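Local atomic coordinates of choline dehydrogenase and related flavoproteins (Aspergillus oryzae, PDB entry 3Q9T), a protein that oxidises formate as a flavoenzyme of the glucose-methanol-choline oxidoreductase family, carrying 8-formyl-FAD at its catalytic site. Residues 381-386 against 453-458; 392-397 against 464-469; 72-77 against 496-501; 107-112 against 123-128. All coordinates share one frame; numbering follows the deposited sequence. Where two conformers were deposited one is given.

Contact 1. Residues 381-386 against 453-458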
# COMPACT_ATOMS: atom_id res chain seq x y z
N LYS A 381 -27.14 -22.28 -7.73
CA LYS A 381 -27.05 -21.81 -6.35
C LYS A 381 -26.20 -20.53 -6.24
O LYS A 381 -25.12 -20.45 -6.81
CB LYS A 381 -26.42 -22.90 -5.47
CG LYS A 381 -27.19 -24.22 -5.41
CD LYS A 381 -28.45 -24.10 -4.54
CE LYS A 381 -29.30 -25.37 -4.57
NZ LYS A 381 -30.65 -25.19 -3.95
N ASP A 382 -26.71 -19.55 -5.51
CA ASP A 382 -25.97 -18.33 -5.22
C ASP A 382 -24.60 -18.66 -4.63
O ASP A 382 -24.52 -19.33 -3.60
CB ASP A 382 -26.76 -17.48 -4.21
CG ASP A 382 -25.97 -16.29 -3.71
OD1 ASP A 382 -26.10 -15.97 -2.51
OD2 ASP A 382 -25.23 -15.67 -4.52
N PRO A 383 -23.52 -18.20 -5.28
CA PRO A 383 -22.17 -18.45 -4.78
C PRO A 383 -21.92 -17.94 -3.37
O PRO A 383 -21.26 -18.62 -2.60
CB PRO A 383 -21.26 -17.70 -5.78
CG PRO A 383 -22.07 -17.64 -7.05
CD PRO A 383 -23.52 -17.55 -6.61
N PHE A 384 -22.44 -16.76 -3.04
CA PHE A 384 -22.14 -16.14 -1.75
C PHE A 384 -22.86 -16.78 -0.56
O PHE A 384 -22.23 -17.23 0.41
CB PHE A 384 -22.43 -14.63 -1.78
CG PHE A 384 -21.80 -13.92 -2.94
CD1 PHE A 384 -20.45 -13.57 -2.91
CD2 PHE A 384 -22.54 -13.59 -4.06
CE1 PHE A 384 -19.86 -12.93 -3.97
CE2 PHE A 384 -21.96 -12.94 -5.12
CZ PHE A 384 -20.62 -12.61 -5.09
N SER A 385 -24.18 -16.81 -0.65
CA SER A 385 -25.02 -17.26 0.47
C SER A 385 -26.07 -18.25 -0.02
O SER A 385 -27.26 -17.93 -0.05
CB SER A 385 -25.72 -16.06 1.10
OG SER A 385 -24.80 -15.15 1.66
N PRO A 386 -25.64 -19.47 -0.41
CA PRO A 386 -26.56 -20.41 -1.05
C PRO A 386 -27.60 -20.97 -0.08
O PRO A 386 -28.44 -21.77 -0.48
CB PRO A 386 -25.64 -21.54 -1.50
CG PRO A 386 -24.49 -21.50 -0.53
CD PRO A 386 -24.29 -20.04 -0.20
N ASN A 453 -11.15 -13.12 -5.57
CA ASN A 453 -12.14 -13.49 -6.57
C ASN A 453 -12.91 -12.25 -7.05
O ASN A 453 -13.42 -11.48 -6.24
CB ASN A 453 -13.10 -14.55 -5.99
CG ASN A 453 -14.03 -15.15 -7.03
OD1 ASN A 453 -14.54 -14.45 -7.91
ND2 ASN A 453 -14.27 -16.46 -6.93
N ASP A 454 -13.00 -12.06 -8.37
CA ASP A 454 -13.74 -10.92 -8.94
C ASP A 454 -15.21 -10.82 -8.52
O ASP A 454 -15.75 -9.72 -8.38
CB ASP A 454 -13.66 -10.96 -10.47
CG ASP A 454 -12.32 -10.46 -11.00
OD1 ASP A 454 -11.40 -10.16 -10.20
OD2 ASP A 454 -12.20 -10.38 -12.24
N LEU A 455 -15.87 -11.96 -8.34
CA LEU A 455 -17.27 -11.95 -7.89
C LEU A 455 -17.45 -11.12 -6.62
O LEU A 455 -18.46 -10.44 -6.47
CB LEU A 455 -17.79 -13.36 -7.62
CG LEU A 455 -18.76 -14.08 -8.55
CD1 LEU A 455 -19.96 -14.63 -7.73
CD2 LEU A 455 -19.22 -13.24 -9.74
N ASP A 456 -16.47 -11.17 -5.71
CA ASP A 456 -16.51 -10.38 -4.47
C ASP A 456 -16.53 -8.90 -4.78
O ASP A 456 -17.17 -8.12 -4.08
CB ASP A 456 -15.31 -10.70 -3.56
CG ASP A 456 -15.56 -11.89 -2.64
OD1 ASP A 456 -16.66 -12.48 -2.68
OD2 ASP A 456 -14.63 -12.24 -1.85
N ILE A 457 -15.78 -8.49 -5.80
CA ILE A 457 -15.76 -7.08 -6.20
C ILE A 457 -17.16 -6.69 -6.70
O ILE A 457 -17.69 -5.64 -6.37
CB ILE A 457 -14.71 -6.81 -7.31
CG1 ILE A 457 -13.29 -7.11 -6.81
CG2 ILE A 457 -14.82 -5.37 -7.82
CD1 ILE A 457 -12.19 -6.87 -7.86
N ILE A 458 -17.75 -7.58 -7.49
CA ILE A 458 -19.08 -7.31 -8.06
C ILE A 458 -20.13 -7.19 -6.96
O ILE A 458 -20.97 -6.31 -7.00
CB ILE A 458 -19.47 -8.40 -9.09
CG1 ILE A 458 -18.62 -8.23 -10.34
CG2 ILE A 458 -20.96 -8.35 -9.41
CD1 ILE A 458 -18.40 -9.49 -11.11
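The first turn of helix 454-473 packs against the loop that leads from helix 369-377 to strand 392-397, with P383 and F384 of the loop meeting L455 and D456 of the helix. F384 drives the outer end of its ring at the helix: CZ lies 3.4 Å from L455 CD1, and equally close to L455 O. A chi1 of -51° sets its CG anti to the carbonyl carbon, and the ring meets L455 O and the D456 carboxylate with its edge. That carboxylate runs alongside the ring, antiparallel to it and nearly coplanar (24° between planes), and sets D456 OD1 3.5 Å from F384 CE1. The same oxygen also accepts from I427 N, while OD2 is bonded to S428 OG, so the carboxylate is held from the loop between strands 415-423 and 431-434. Each segment has a local side-chain-to-backbone bond. N453 is the N-cap of the helix, its OD1 accepting from L455 N at 2.9 Å, and D382 forms an Asx motif in which OD1 takes S385 N at 2.8 Å from above the carboxylate plane. R360 and H391 also bond to D382 OD1, and Y371 OH to OD2, which pins the buried acid. Beside the phenyl ring, P383 CG touches L455 CD1 at 3.7 Å, the two side chains crossing at about a right angle.

Contact 2. Residues 392-397 against 464-469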
# COMPACT_ATOMS: atom_id res chain seq x y z
N PHE A 392 -24.80 -8.84 3.18
CA PHE A 392 -24.08 -7.74 3.84
C PHE A 392 -24.52 -7.51 5.26
O PHE A 392 -25.64 -7.85 5.64
CB PHE A 392 -24.24 -6.44 3.06
CG PHE A 392 -23.54 -6.45 1.74
CD1 PHE A 392 -22.26 -5.91 1.61
CD2 PHE A 392 -24.14 -7.03 0.62
CE1 PHE A 392 -21.60 -5.94 0.39
CE2 PHE A 392 -23.50 -7.06 -0.61
CZ PHE A 392 -22.22 -6.52 -0.73
N GLU A 393 -23.61 -6.94 6.04
CA GLU A 393 -23.99 -6.19 7.23
C GLU A 393 -23.75 -4.74 6.87
O GLU A 393 -22.64 -4.35 6.48
CB GLU A 393 -23.16 -6.56 8.47
CG GLU A 393 -23.27 -5.51 9.58
CD GLU A 393 -22.70 -5.97 10.93
OE1 GLU A 393 -22.59 -5.12 11.85
OE2 GLU A 393 -22.36 -7.17 11.09
N LEU A 394 -24.81 -3.94 6.95
CA LEU A 394 -24.72 -2.51 6.71
C LEU A 394 -24.81 -1.75 8.03
O LEU A 394 -25.88 -1.68 8.65
CB LEU A 394 -25.83 -2.07 5.77
CG LEU A 394 -25.81 -2.81 4.45
CD1 LEU A 394 -27.00 -2.39 3.55
CD2 LEU A 394 -24.46 -2.56 3.77
N ASP A 395 -23.68 -1.20 8.46
CA ASP A 395 -23.62 -0.42 9.67
C ASP A 395 -23.79 1.04 9.36
O ASP A 395 -23.01 1.61 8.60
CB ASP A 395 -22.29 -0.65 10.40
CG ASP A 395 -22.05 -2.11 10.68
OD1 ASP A 395 -22.98 -2.79 11.18
OD2 ASP A 395 -20.93 -2.59 10.36
N PHE A 396 -24.79 1.64 9.98
CA PHE A 396 -25.06 3.05 9.79
C PHE A 396 -24.56 3.86 10.96
O PHE A 396 -25.30 4.14 11.89
CB PHE A 396 -26.55 3.26 9.56
CG PHE A 396 -27.07 2.47 8.39
CD1 PHE A 396 -26.92 2.95 7.10
CD2 PHE A 396 -27.67 1.24 8.58
CE1 PHE A 396 -27.38 2.23 6.02
CE2 PHE A 396 -28.13 0.51 7.50
CZ PHE A 396 -27.98 1.00 6.22
N VAL A 397 -23.28 4.22 10.92
CA VAL A 397 -22.64 4.94 12.02
C VAL A 397 -23.04 6.40 11.89
O VAL A 397 -22.88 7.00 10.84
CB VAL A 397 -21.11 4.81 11.96
CG1 VAL A 397 -20.46 5.51 13.13
CG2 VAL A 397 -20.72 3.35 11.94
N ILE A 464 -22.74 -1.39 -2.23
CA ILE A 464 -22.64 0.05 -2.25
C ILE A 464 -23.85 0.62 -3.02
O ILE A 464 -24.51 1.54 -2.55
CB ILE A 464 -21.31 0.51 -2.90
CG1 ILE A 464 -20.11 -0.04 -2.12
CG2 ILE A 464 -21.23 2.04 -2.97
CD1 ILE A 464 -18.75 0.24 -2.80
N ARG A 465 -24.19 0.05 -4.18
CA ARG A 465 -25.32 0.57 -4.95
C ARG A 465 -26.62 0.45 -4.12
O ARG A 465 -27.36 1.43 -3.97
CB ARG A 465 -25.47 -0.12 -6.30
CG ARG A 465 -26.37 0.66 -7.29
CD ARG A 465 -26.66 -0.16 -8.55
NE ARG A 465 -25.44 -0.77 -9.06
CZ ARG A 465 -24.48 -0.12 -9.71
NH1 ARG A 465 -24.60 1.18 -9.94
NH2 ARG A 465 -23.39 -0.77 -10.11
N PHE A 466 -26.88 -0.73 -3.58
CA PHE A 466 -28.02 -0.91 -2.68
C PHE A 466 -28.06 0.16 -1.58
O PHE A 466 -29.12 0.73 -1.32
CB PHE A 466 -28.00 -2.30 -2.06
CG PHE A 466 -28.97 -2.49 -0.92
CD1 PHE A 466 -30.14 -3.22 -1.10
CD2 PHE A 466 -28.70 -1.94 0.33
CE1 PHE A 466 -31.03 -3.40 -0.05
CE2 PHE A 466 -29.58 -2.11 1.38
CZ PHE A 466 -30.75 -2.84 1.20
N SER A 467 -26.92 0.43 -0.95
CA SER A 467 -26.87 1.42 0.13
C SER A 467 -27.19 2.83 -0.36
O SER A 467 -27.86 3.60 0.33
CB SER A 467 -25.53 1.42 0.87
OG SER A 467 -25.23 0.15 1.39
N TYR A 468 -26.67 3.17 -1.55
CA TYR A 468 -26.91 4.47 -2.18
C TYR A 468 -28.39 4.66 -2.55
O TYR A 468 -28.99 5.70 -2.25
CB TYR A 468 -26.00 4.65 -3.40
CG TYR A 468 -24.76 5.45 -3.07
CD1 TYR A 468 -24.60 6.75 -3.55
CD2 TYR A 468 -23.78 4.93 -2.24
CE1 TYR A 468 -23.48 7.51 -3.22
CE2 TYR A 468 -22.65 5.67 -1.91
CZ TYR A 468 -22.50 6.96 -2.40
OH TYR A 468 -21.39 7.69 -2.08
N ASP A 469 -28.98 3.65 -3.18
CA ASP A 469 -30.42 3.65 -3.46
C ASP A 469 -31.22 3.93 -2.20
O ASP A 469 -32.13 4.76 -2.20
CB ASP A 469 -30.85 2.30 -4.02
CG ASP A 469 -30.35 2.07 -5.42
OD1 ASP A 469 -29.89 3.05 -6.03
OD2 ASP A 469 -30.42 0.93 -5.90
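L394 of strand 392-397 carries the apolar part of the contact, pushing its branched end at F466 and S467 of helix 454-473. Its CD1 comes 3.4 Å from F466 CE2 and 3.7 Å from F466 CD2, so the methyl meets the CD2-CE2 bond obliquely. F466 CG is anti to the backbone N (chi1 168°), which turns this CD2-CE2 side of the ring to the leucine. The other leucine methyl, CD2, lies 3.7 Å from S467 OG, a van der Waals contact between carbon and hydroxyl. The strand belongs to the large mixed sheet, paired antiparallel with 353-358 and 415-423, and the helix lies on the sheet surface; V421 of strand 415-423 is touched by both L394 and S467. No hydrogen bond crosses the interface. S467 OG, though next to the leucine, bonds back to G463 O one turn earlier, so a buried hydroxyl can lie in an apolar layer. E393 and D395 leave the strand away from the helix and engage R553, through its backbone N and its NH2 respectively. From the L394 side chain it is about 14 Å to the bound flavin cofactor and about 11 Å to the side chain of T100, an FAD-binding residue.

Contact 3. Residues 72-77 against 496-501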
# COMPACT_ATOMS: atom_id res chain seq x y z
N VAL A 72 -5.11 -6.35 0.13
CA VAL A 72 -5.33 -7.07 -1.09
C VAL A 72 -4.04 -7.31 -1.84
O VAL A 72 -3.14 -6.47 -1.84
CB VAL A 72 -6.46 -6.43 -1.98
CG1 VAL A 72 -6.90 -5.10 -1.44
CG2 VAL A 72 -6.05 -6.35 -3.43
N ARG A 73 -3.96 -8.49 -2.44
CA ARG A 73 -2.81 -8.91 -3.23
C ARG A 73 -3.32 -9.64 -4.46
O ARG A 73 -3.39 -10.86 -4.48
CB ARG A 73 -1.89 -9.82 -2.41
CG ARG A 73 -0.59 -10.18 -3.13
CD ARG A 73 0.35 -10.99 -2.24
NE ARG A 73 1.00 -10.15 -1.24
CZ ARG A 73 1.49 -10.60 -0.09
NH1 ARG A 73 2.09 -9.76 0.76
NH2 ARG A 73 1.39 -11.89 0.23
N ARG A 74 -3.72 -8.86 -5.46
CA ARG A 74 -4.15 -9.37 -6.75
C ARG A 74 -3.06 -9.00 -7.74
O ARG A 74 -2.21 -8.16 -7.43
CB ARG A 74 -5.47 -8.71 -7.18
CG ARG A 74 -6.70 -9.08 -6.34
CD ARG A 74 -7.85 -8.09 -6.58
NE ARG A 74 -8.09 -7.87 -8.01
CZ ARG A 74 -8.91 -8.60 -8.76
NH1 ARG A 74 -9.59 -9.62 -8.23
NH2 ARG A 74 -9.06 -8.32 -10.05
N ASP A 75 -3.08 -9.61 -8.92
CA ASP A 75 -2.13 -9.23 -9.97
C ASP A 75 -2.32 -7.76 -10.43
O ASP A 75 -1.36 -7.08 -10.74
CB ASP A 75 -2.22 -10.19 -11.17
CG ASP A 75 -1.43 -11.50 -10.95
OD1 ASP A 75 -0.79 -11.63 -9.88
OD2 ASP A 75 -1.44 -12.40 -11.84
N ASP A 76 -3.56 -7.27 -10.47
CA ASP A 76 -3.82 -5.90 -10.90
C ASP A 76 -3.74 -4.86 -9.78
O ASP A 76 -3.85 -3.67 -10.04
CB ASP A 76 -5.17 -5.78 -11.63
CG ASP A 76 -6.39 -6.12 -10.72
OD1 ASP A 76 -6.21 -6.46 -9.52
OD2 ASP A 76 -7.54 -6.05 -11.23
N TYR A 77 -3.55 -5.30 -8.54
CA TYR A 77 -3.62 -4.37 -7.41
C TYR A 77 -3.08 -4.98 -6.10
O TYR A 77 -3.30 -6.15 -5.82
CB TYR A 77 -5.06 -3.85 -7.23
CG TYR A 77 -5.21 -2.79 -6.16
CD1 TYR A 77 -5.39 -3.15 -4.82
CD2 TYR A 77 -5.17 -1.44 -6.47
CE1 TYR A 77 -5.51 -2.20 -3.83
CE2 TYR A 77 -5.31 -0.46 -5.47
CZ TYR A 77 -5.48 -0.86 -4.15
OH TYR A 77 -5.61 0.07 -3.13
N GLU A 496 -14.82 1.96 -13.05
CA GLU A 496 -14.34 2.80 -11.96
C GLU A 496 -14.65 2.17 -10.61
O GLU A 496 -13.85 2.28 -9.68
CB GLU A 496 -14.92 4.21 -12.05
CG GLU A 496 -14.40 5.02 -13.25
CD GLU A 496 -15.01 6.41 -13.30
OE1 GLU A 496 -15.51 6.80 -14.38
OE2 GLU A 496 -14.98 7.13 -12.27
N MET A 497 -15.79 1.50 -10.51
CA MET A 497 -16.20 0.92 -9.24
C MET A 497 -15.20 -0.16 -8.84
O MET A 497 -14.95 -0.39 -7.66
CB MET A 497 -17.62 0.35 -9.32
CG MET A 497 -18.70 1.41 -9.19
SD MET A 497 -18.48 2.45 -7.73
CE MET A 497 -18.90 1.24 -6.44
N HIS A 498 -14.65 -0.83 -9.85
CA HIS A 498 -13.66 -1.88 -9.65
C HIS A 498 -12.43 -1.32 -8.92
O HIS A 498 -11.93 -1.93 -7.98
CB HIS A 498 -13.27 -2.46 -11.01
CG HIS A 498 -12.28 -3.58 -10.93
ND1 HIS A 498 -12.60 -4.88 -11.26
CD2 HIS A 498 -10.98 -3.59 -10.56
CE1 HIS A 498 -11.53 -5.64 -11.09
NE2 HIS A 498 -10.54 -4.89 -10.67
N ARG A 499 -11.98 -0.16 -9.37
CA ARG A 499 -10.84 0.52 -8.76
C ARG A 499 -11.22 1.09 -7.39
O ARG A 499 -10.46 0.98 -6.43
CB ARG A 499 -10.37 1.64 -9.69
CG ARG A 499 -9.32 2.56 -9.07
CD ARG A 499 -7.93 1.93 -9.09
NE ARG A 499 -6.94 2.78 -8.43
CZ ARG A 499 -5.64 2.51 -8.37
NH1 ARG A 499 -5.17 1.41 -8.94
NH2 ARG A 499 -4.82 3.33 -7.74
N ALA A 500 -12.39 1.70 -7.32
CA ALA A 500 -12.91 2.25 -6.07
C ALA A 500 -12.98 1.20 -4.96
O ALA A 500 -12.55 1.47 -3.83
CB ALA A 500 -14.30 2.86 -6.30
N VAL A 501 -13.50 0.02 -5.27
CA VAL A 501 -13.64 -1.02 -4.26
C VAL A 501 -12.27 -1.47 -3.73
O VAL A 501 -12.03 -1.51 -2.53
CB VAL A 501 -14.43 -2.23 -4.82
CG1 VAL A 501 -14.35 -3.40 -3.87
CG2 VAL A 501 -15.88 -1.84 -5.07
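Y77 and R499 have the nearest CA atoms, 8.8 Å apart, where the hairpin of strands 67-74 and 77-81 turns beside helix 494-504. R74 and Y77 close that hairpin, R74 N donating to Y77 O at 2.8 Å and Y77 N returning a weak bond to R74 O, with D75 and D76 at the corner. D76 CG lies between the backbone N and the carbonyl carbon (chi1 63°), which brings the carboxylate to R74. There R74 grips it side-on: NE reaches OD1 at 2.8 Å on the syn side, and NH2 reaches OD2 at 3.0 Å in an almost perfectly straight bond. H498 NE2 donates to the same OD2 at 3.3 Å, from the opposite face of the carboxylate and on its syn side. The imidazole stands nearly perpendicular to the carboxylate, 83° between planes. Three N-H groups, two of R74 and one of H498, hold the carboxylate and probably fix its rotation, and the arginine probably stabilises its negative charge. At the next residue of the hairpin, the guanidinium of R499, modelled in two conformers, turns a face to the Y77 ring edge in one of them, with NH1 3.8 Å from Y77 CD2. Y77 OH bonds to D503 OD1 and R79 NE. K68 NZ of the second subunit bonds to R74 O, so the hairpin also takes part in the dimer interface. R74 NH1 forms a salt bridge with D454, and R74 and H498 both pack on I457 of helix 454-473, which leaves the hairpin lodged between that helix and helix 494-504.

Contact 4. Residues 107-112 against 123-128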
# COMPACT_ATOMS: atom_id res chain seq x y z
N ALA A 107 -27.61 -21.31 9.32
CA ALA A 107 -27.14 -22.16 8.24
C ALA A 107 -25.61 -22.18 8.20
O ALA A 107 -25.00 -23.17 7.81
CB ALA A 107 -27.69 -21.68 6.92
N THR A 108 -25.01 -21.07 8.60
CA THR A 108 -23.56 -20.95 8.52
C THR A 108 -22.90 -21.77 9.62
O THR A 108 -21.93 -22.50 9.38
CB THR A 108 -23.12 -19.48 8.58
OG1 THR A 108 -23.55 -18.83 7.38
CG2 THR A 108 -21.61 -19.38 8.70
N PHE A 109 -23.43 -21.66 10.83
CA PHE A 109 -22.87 -22.41 11.94
C PHE A 109 -23.12 -23.91 11.75
O PHE A 109 -22.29 -24.73 12.13
CB PHE A 109 -23.48 -21.93 13.25
CG PHE A 109 -22.88 -20.66 13.79
CD1 PHE A 109 -21.73 -20.69 14.57
CD2 PHE A 109 -23.48 -19.44 13.54
CE1 PHE A 109 -21.19 -19.52 15.10
CE2 PHE A 109 -22.96 -18.27 14.05
CZ PHE A 109 -21.80 -18.31 14.83
N ASP A 110 -24.25 -24.25 11.15
CA ASP A 110 -24.52 -25.64 10.85
C ASP A 110 -23.43 -26.24 9.98
O ASP A 110 -23.14 -27.42 10.08
CB ASP A 110 -25.89 -25.81 10.18
CG ASP A 110 -27.03 -25.88 11.18
OD1 ASP A 110 -26.75 -26.05 12.40
OD2 ASP A 110 -28.19 -25.77 10.75
N GLN A 111 -22.81 -25.42 9.12
CA GLN A 111 -21.76 -25.93 8.23
C GLN A 111 -20.44 -26.14 8.98
O GLN A 111 -19.53 -26.74 8.44
CB GLN A 111 -21.57 -25.01 7.02
CG GLN A 111 -22.84 -24.75 6.24
CD GLN A 111 -23.55 -26.03 5.84
OE1 GLN A 111 -23.08 -26.77 4.98
NE2 GLN A 111 -24.70 -26.28 6.47
N TRP A 112 -20.35 -25.64 10.21
CA TRP A 112 -19.17 -25.96 11.01
C TRP A 112 -19.09 -27.48 11.23
O TRP A 112 -18.02 -28.01 11.54
CB TRP A 112 -19.20 -25.24 12.35
CG TRP A 112 -18.99 -23.74 12.29
CD1 TRP A 112 -19.25 -22.92 11.24
CD2 TRP A 112 -18.48 -22.91 13.34
NE1 TRP A 112 -18.93 -21.62 11.57
CE2 TRP A 112 -18.46 -21.59 12.86
CE3 TRP A 112 -18.03 -23.16 14.64
CZ2 TRP A 112 -18.01 -20.51 13.62
CZ3 TRP A 112 -17.59 -22.09 15.41
CH2 TRP A 112 -17.58 -20.78 14.90
N ASP A 123 -27.74 -25.26 16.94
CA ASP A 123 -28.47 -25.55 18.19
C ASP A 123 -27.56 -25.80 19.41
O ASP A 123 -27.71 -25.13 20.44
CB ASP A 123 -29.47 -26.69 17.99
CG ASP A 123 -30.54 -26.35 16.96
OD1 ASP A 123 -31.02 -25.20 16.97
OD2 ASP A 123 -30.89 -27.23 16.14
N PRO A 124 -26.62 -26.74 19.30
CA PRO A 124 -25.69 -26.97 20.42
C PRO A 124 -24.91 -25.72 20.83
O PRO A 124 -24.59 -25.58 21.99
CB PRO A 124 -24.74 -28.04 19.88
CG PRO A 124 -25.53 -28.73 18.83
CD PRO A 124 -26.37 -27.68 18.19
N LEU A 125 -24.63 -24.82 19.90
CA LEU A 125 -23.84 -23.62 20.20
C LEU A 125 -24.65 -22.45 20.79
O LEU A 125 -24.11 -21.59 21.49
CB LEU A 125 -23.07 -23.17 18.96
CG LEU A 125 -21.87 -24.05 18.60
CD1 LEU A 125 -21.14 -23.50 17.38
CD2 LEU A 125 -20.91 -24.10 19.78
N VAL A 126 -25.95 -22.41 20.49
CA VAL A 126 -26.81 -21.36 21.05
C VAL A 126 -26.54 -20.99 22.51
O VAL A 126 -26.40 -19.81 22.82
CB VAL A 126 -28.31 -21.68 20.88
CG1 VAL A 126 -29.17 -20.84 21.85
CG2 VAL A 126 -28.74 -21.43 19.45
N PRO A 127 -26.49 -21.98 23.41
CA PRO A 127 -26.23 -21.64 24.81
C PRO A 127 -24.87 -21.00 25.00
O PRO A 127 -24.73 -20.06 25.78
CB PRO A 127 -26.30 -23.00 25.54
CG PRO A 127 -26.25 -24.03 24.46
CD PRO A 127 -26.78 -23.41 23.22
N TYR A 128 -23.87 -21.48 24.27
CA TYR A 128 -22.54 -20.88 24.33
C TYR A 128 -22.53 -19.46 23.75
O TYR A 128 -21.75 -18.62 24.21
CB TYR A 128 -21.49 -21.80 23.68
CG TYR A 128 -21.31 -23.10 24.43
CD1 TYR A 128 -20.92 -23.11 25.77
CD2 TYR A 128 -21.55 -24.33 23.81
CE1 TYR A 128 -20.79 -24.31 26.48
CE2 TYR A 128 -21.42 -25.53 24.52
CZ TYR A 128 -21.03 -25.51 25.84
OH TYR A 128 -20.88 -26.70 26.52
O HOH W 1 -28.52 -26.74 14.46
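L125 of helix 122-131 sets its CD1 methyl against F109 and W112, a helix-helix packing in the N-terminal part of the GMC oxidoreductase fold, near the FAD site. It joins two helical segments that follow closely in the chain, helix 106-110 with the turn after it and helix 122-131. CD1 lies 4.0 Å from F109 CD1 and 4.2 Å from W112 CE3, meeting each ring obliquely. L125 is stretched out to get there: its CG is anti to the carbonyl carbon, and CD1 continues anti to CA (chi2 -178°), so CD1 is the branch that extends to F109 and W112. Both aromatic side chains cross the leucine at about a right angle. Within its own segment F109 leans over the indole, its CD1 3.8 Å above one face of W112 near the rim. W122 and S557 also touch F109, while K564 of helix 555-572 touches L125. The F109 side chain is about 11 Å from the bound flavin cofactor. D110 and D123 do not meet directly, their nearest carboxylate oxygens, D110 OD1 and D123 OD2, lying 5.7 Å apart. One water donates to D110 OD1 at 2.8 Å and accepts from D123 N at 3.0 Å.

From the N terminus, residues 72-77 open contact 3, whose partner 496-501 comes more than 400 residues later, so the other three contacts lie within its span. Contact 4 is the first to close, a short local loop between 107-112 and 123-128 in the N-terminal part, finished before contact 1 begins. Contacts 1 and 2 cross: 381-386 and 392-397 are followed in the same order by 453-458 and 464-469, placing both partners on helix 454-473. That helix is the common element, joined to the loop, to the large sheet and to the hairpin, the last through polar and packing contacts between contacts 1 and 3. I464 packs on M497 and V501, tying contact 2 to contact 3.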